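Local coordinates for dual specificity protein phosphatase 8 (Homo sapiens, PDB 4JMK) that probably dephosphorylates phosphotyrosine, phosphoserine and phosphothreonine on proteins and thereby restrains mitogen-activated protein kinases, at residues S30-A35 with S48-V53. The protein carries 1 engineered substitution. Residues are numbered along the deposited sequence; the frame is centred on the assembly and turned at random.
Sequences SYVLNA and SRFMRV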
ATOM      1  N   SER A  30       6.061 -11.150   7.526  1.00 15.44           N
ATOM      2  CA  SER A  30       5.101 -11.629   8.524  1.00 19.29           C
ATOM      3  C   SER A  30       3.825 -10.787   8.601  1.00 15.53           C
ATOM      4  O   SER A  30       2.830 -11.233   9.171  1.00 18.03           O
ATOM      5  CB  SER A  30       5.759 -11.726   9.914  1.00 20.76           C
ATOM      6  OG  SER A  30       6.050 -10.438  10.465  1.00 17.85           O
ATOM      7  N   TYR A  31       3.852  -9.583   8.023  1.00 14.42           N
ATOM      8  CA  TYR A  31       2.669  -8.712   7.966  1.00 10.19           C
ATOM      9  C   TYR A  31       2.118  -8.635   6.545  1.00 14.48           C
ATOM     10  O   TYR A  31       2.890  -8.551   5.582  1.00 14.59           O
ATOM     11  CB  TYR A  31       3.042  -7.284   8.371  1.00 13.74           C
ATOM     12  CG  TYR A  31       3.145  -7.033   9.856  1.00 17.84           C
ATOM     13  CD1 TYR A  31       4.217  -7.513  10.591  1.00 20.68           C
ATOM     14  CD2 TYR A  31       2.183  -6.281  10.512  1.00 20.14           C
ATOM     15  CE1 TYR A  31       4.322  -7.257  11.943  1.00 28.46           C
ATOM     16  CE2 TYR A  31       2.276  -6.021  11.861  1.00 23.56           C
ATOM     17  CZ  TYR A  31       3.344  -6.511  12.569  1.00 29.28           C
ATOM     18  OH  TYR A  31       3.438  -6.253  13.914  1.00 32.83           O
ATOM     19  N   VAL A  32       0.794  -8.612   6.431  1.00 14.65           N
ATOM     20  CA  VAL A  32       0.115  -8.550   5.129  1.00 15.69           C
ATOM     21  C   VAL A  32      -1.023  -7.534   5.122  1.00 16.44           C
ATOM     22  O   VAL A  32      -1.933  -7.586   5.971  1.00 17.72           O
ATOM     23  CB  VAL A  32      -0.472  -9.914   4.716  1.00 11.50           C
ATOM     24  CG1 VAL A  32      -1.348  -9.761   3.434  1.00 12.26           C
ATOM     25  CG2 VAL A  32       0.650 -10.929   4.472  1.00 14.67           C
ATOM     26  N   LEU A  33      -0.966  -6.613   4.161  1.00 16.05           N
ATOM     27  CA  LEU A  33      -2.060  -5.686   3.894  1.00 16.52           C
ATOM     28  C   LEU A  33      -2.685  -6.090   2.566  1.00 20.16           C
ATOM     29  O   LEU A  33      -2.063  -5.965   1.511  1.00 15.56           O
ATOM     30  CB  LEU A  33      -1.541  -4.242   3.830  1.00 14.23           C
ATOM     31  CG  LEU A  33      -2.565  -3.116   3.709  1.00 19.67           C
ATOM     32  CD1 LEU A  33      -3.630  -3.246   4.729  1.00 23.80           C
ATOM     33  CD2 LEU A  33      -1.866  -1.750   3.864  1.00 19.56           C
ATOM     34  N   ASN A  34      -3.912  -6.587   2.637  1.00 14.83           N
ATOM     35  CA  ASN A  34      -4.607  -7.203   1.511  1.00 13.06           C
ATOM     36  C   ASN A  34      -5.665  -6.231   1.019  1.00 17.09           C
ATOM     37  O   ASN A  34      -6.691  -6.031   1.687  1.00 19.99           O
ATOM     38  CB  ASN A  34      -5.255  -8.489   2.029  1.00 16.82           C
ATOM     39  CG  ASN A  34      -6.039  -9.242   0.972  1.00 23.97           C
ATOM     40  OD1 ASN A  34      -6.517  -8.672  -0.008  1.00 20.94           O
ATOM     41  ND2 ASN A  34      -6.220 -10.535   1.204  1.00 22.84           N
ATOM     42  N   ALA A  35      -5.416  -5.621  -0.139  1.00 17.07           N
ATOM     43  CA  ALA A  35      -6.326  -4.614  -0.680  1.00 17.43           C
ATOM     44  C   ALA A  35      -7.224  -5.261  -1.716  1.00 22.48           C
ATOM     45  O   ALA A  35      -6.995  -5.119  -2.918  1.00 24.23           O
ATOM     46  CB  ALA A  35      -5.540  -3.466  -1.304  1.00 19.08           C
ATOM     47  N   SER A  48      -3.347 -11.111  13.821  1.00 17.55           N
ATOM     48  CA  SER A  48      -2.934  -9.821  14.373  1.00 21.71           C
ATOM     49  C   SER A  48      -1.941  -9.084  13.462  1.00 25.55           C
ATOM     50  O   SER A  48      -1.655  -7.911  13.675  1.00 25.01           O
ATOM     51  CB  SER A  48      -2.317  -9.997  15.765  1.00 22.74           C
ATOM     52  OG  SER A  48      -1.116 -10.742  15.699  1.00 30.63           O
ATOM     53  N   ARG A  49      -1.402  -9.782  12.467  1.00 19.65           N
ATOM     54  CA  ARG A  49      -0.478  -9.175  11.516  1.00 19.62           C
ATOM     55  C   ARG A  49      -1.116  -9.070  10.127  1.00 20.33           C
ATOM     56  O   ARG A  49      -0.424  -9.026   9.106  1.00 16.84           O
ATOM     57  CB  ARG A  49       0.815  -9.988  11.464  1.00 18.42           C
ATOM     58  CG  ARG A  49       1.599  -9.941  12.787  1.00 22.31           C
ATOM     59  CD  ARG A  49       2.690 -10.993  12.811  1.00 28.03           C
ATOM     60  NE  ARG A  49       3.612 -10.834  13.931  1.00 30.37           N
ATOM     61  CZ  ARG A  49       3.391 -11.270  15.170  1.00 48.95           C
ATOM     62  NH1 ARG A  49       2.251 -11.887  15.484  1.00 38.98           N
ATOM     63  NH2 ARG A  49       4.314 -11.073  16.106  1.00 54.41           N
ATOM     64  N   PHE A  50      -2.441  -9.019  10.105  1.00 18.61           N
ATOM     65  CA  PHE A  50      -3.179  -9.002   8.848  1.00 22.60           C
ATOM     66  C   PHE A  50      -4.204  -7.888   8.844  1.00 21.69           C
ATOM     67  O   PHE A  50      -4.900  -7.689   9.836  1.00 21.91           O
ATOM     68  CB  PHE A  50      -3.912 -10.333   8.654  1.00 20.88           C
ATOM     69  CG  PHE A  50      -4.769 -10.375   7.413  1.00 18.79           C
ATOM     70  CD1 PHE A  50      -4.190 -10.586   6.160  1.00 16.62           C
ATOM     71  CD2 PHE A  50      -6.143 -10.179   7.493  1.00 19.73           C
ATOM     72  CE1 PHE A  50      -4.971 -10.620   5.018  1.00 18.10           C
ATOM     73  CE2 PHE A  50      -6.933 -10.216   6.347  1.00 23.48           C
ATOM     74  CZ  PHE A  50      -6.341 -10.434   5.112  1.00 18.19           C
ATOM     75  N   MET A  51      -4.318  -7.180   7.723  1.00 15.54           N
ATOM     76  CA  MET A  51      -5.366  -6.169   7.573  1.00 17.27           C
ATOM     77  C   MET A  51      -5.940  -6.225   6.172  1.00 16.62           C
ATOM     78  O   MET A  51      -5.189  -6.272   5.197  1.00 20.68           O
ATOM     79  CB  MET A  51      -4.814  -4.767   7.835  1.00 18.39           C
ATOM     80  CG  MET A  51      -5.832  -3.659   7.524  1.00 19.87           C
ATOM     81  SD  MET A  51      -5.139  -2.010   7.757  1.00 27.36           S
ATOM     82  CE  MET A  51      -6.437  -0.998   7.021  1.00 22.00           C
ATOM     83  N   ARG A  52      -7.266  -6.223   6.066  1.00 20.30           N
ATOM     84  CA  ARG A  52      -7.923  -6.169   4.757  1.00 16.80           C
ATOM     85  C   ARG A  52      -8.435  -4.757   4.469  1.00 18.39           C
ATOM     86  O   ARG A  52      -9.010  -4.119   5.349  1.00 21.04           O
ATOM     87  CB  ARG A  52      -9.097  -7.158   4.691  1.00 19.27           C
ATOM     88  CG  ARG A  52      -9.805  -7.188   3.315  1.00 24.24           C
ATOM     89  CD  ARG A  52     -10.875  -8.299   3.194  1.00 20.38           C
ATOM     90  NE  ARG A  52     -10.330  -9.643   3.394  1.00 23.48           N
ATOM     91  CZ  ARG A  52      -9.738 -10.372   2.446  1.00 22.91           C
ATOM     92  NH1 ARG A  52      -9.603  -9.897   1.208  1.00 20.24           N
ATOM     93  NH2 ARG A  52      -9.288 -11.585   2.730  1.00 22.02           N
ATOM     94  N   VAL A  53      -8.198  -4.279   3.248  1.00 17.93           N
ATOM     95  CA  VAL A  53      -8.889  -3.098   2.716  1.00 20.82           C
ATOM     96  C   VAL A  53      -9.850  -3.615   1.651  1.00 19.46           C
ATOM     97  O   VAL A  53      -9.436  -3.920   0.526  1.00 16.97           O
ATOM     98  CB  VAL A  53      -7.914  -2.093   2.087  1.00 22.14           C
ATOM     99  CG1 VAL A  53      -8.684  -0.899   1.492  1.00 22.24           C
ATOM    100  CG2 VAL A  53      -6.933  -1.617   3.125  1.00 23.21           C
TER
HETATM  101  O   HOH W   1       5.975 -10.963  13.321  1.00 37.38           O
HETATM  102  O   HOH W   2       5.238  -8.055  15.709  1.00 40.82           O
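Asn34 O accepts Val53 N at 2.8 Å (N-H...O angle 161°) and also receives the CA of Arg52 in a CA-H...O contact. Three further backbone bonds, Val32 N to Arg49 O, Met51 N to Val32 O and Asn34 N to Met51 O, complete a parallel ladder whose strand axes diverge by only 5°. Strand 50-52 is thereby joined to strand 29-34 as an outermost strand of the mixed sheet in this dual-specificity phosphatase catalytic domain, while strand 83-87 pairs with the other edge of 29-34.

At the start of the ladder, Arg49 CG sits over the centre of the Tyr31 ring in a CH-pi contact, 3.9 Å from its centroid; CG is anti to the Arg49 carbonyl carbon (chi1 -66°), which sets it above the ring. An alanine in place of Tyr31 would probably leave the Arg49 methylene without its aromatic platform.

On the same sheet face, Leu33 CD1 packs 3.6 Å from Met51 CG and 4.0 Å from Val53 CG2. The other face brings Asn34 CB to 3.7 Å from Phe50 CE1. There Asn34 ND2 and Arg52 NH1, both donors, lie 3.4 Å apart without bonding; Cys39 O accepts from Asn34 ND2 and Arg52 NH2, Ser36 O from Arg52 NH1, and Asn34 OD1 is hydrogen-bonded to Ser36 OG. Backbone bonds thus set the register, and one shared acceptor, Cys39 O, lets the amide and guanidinium lie side by side.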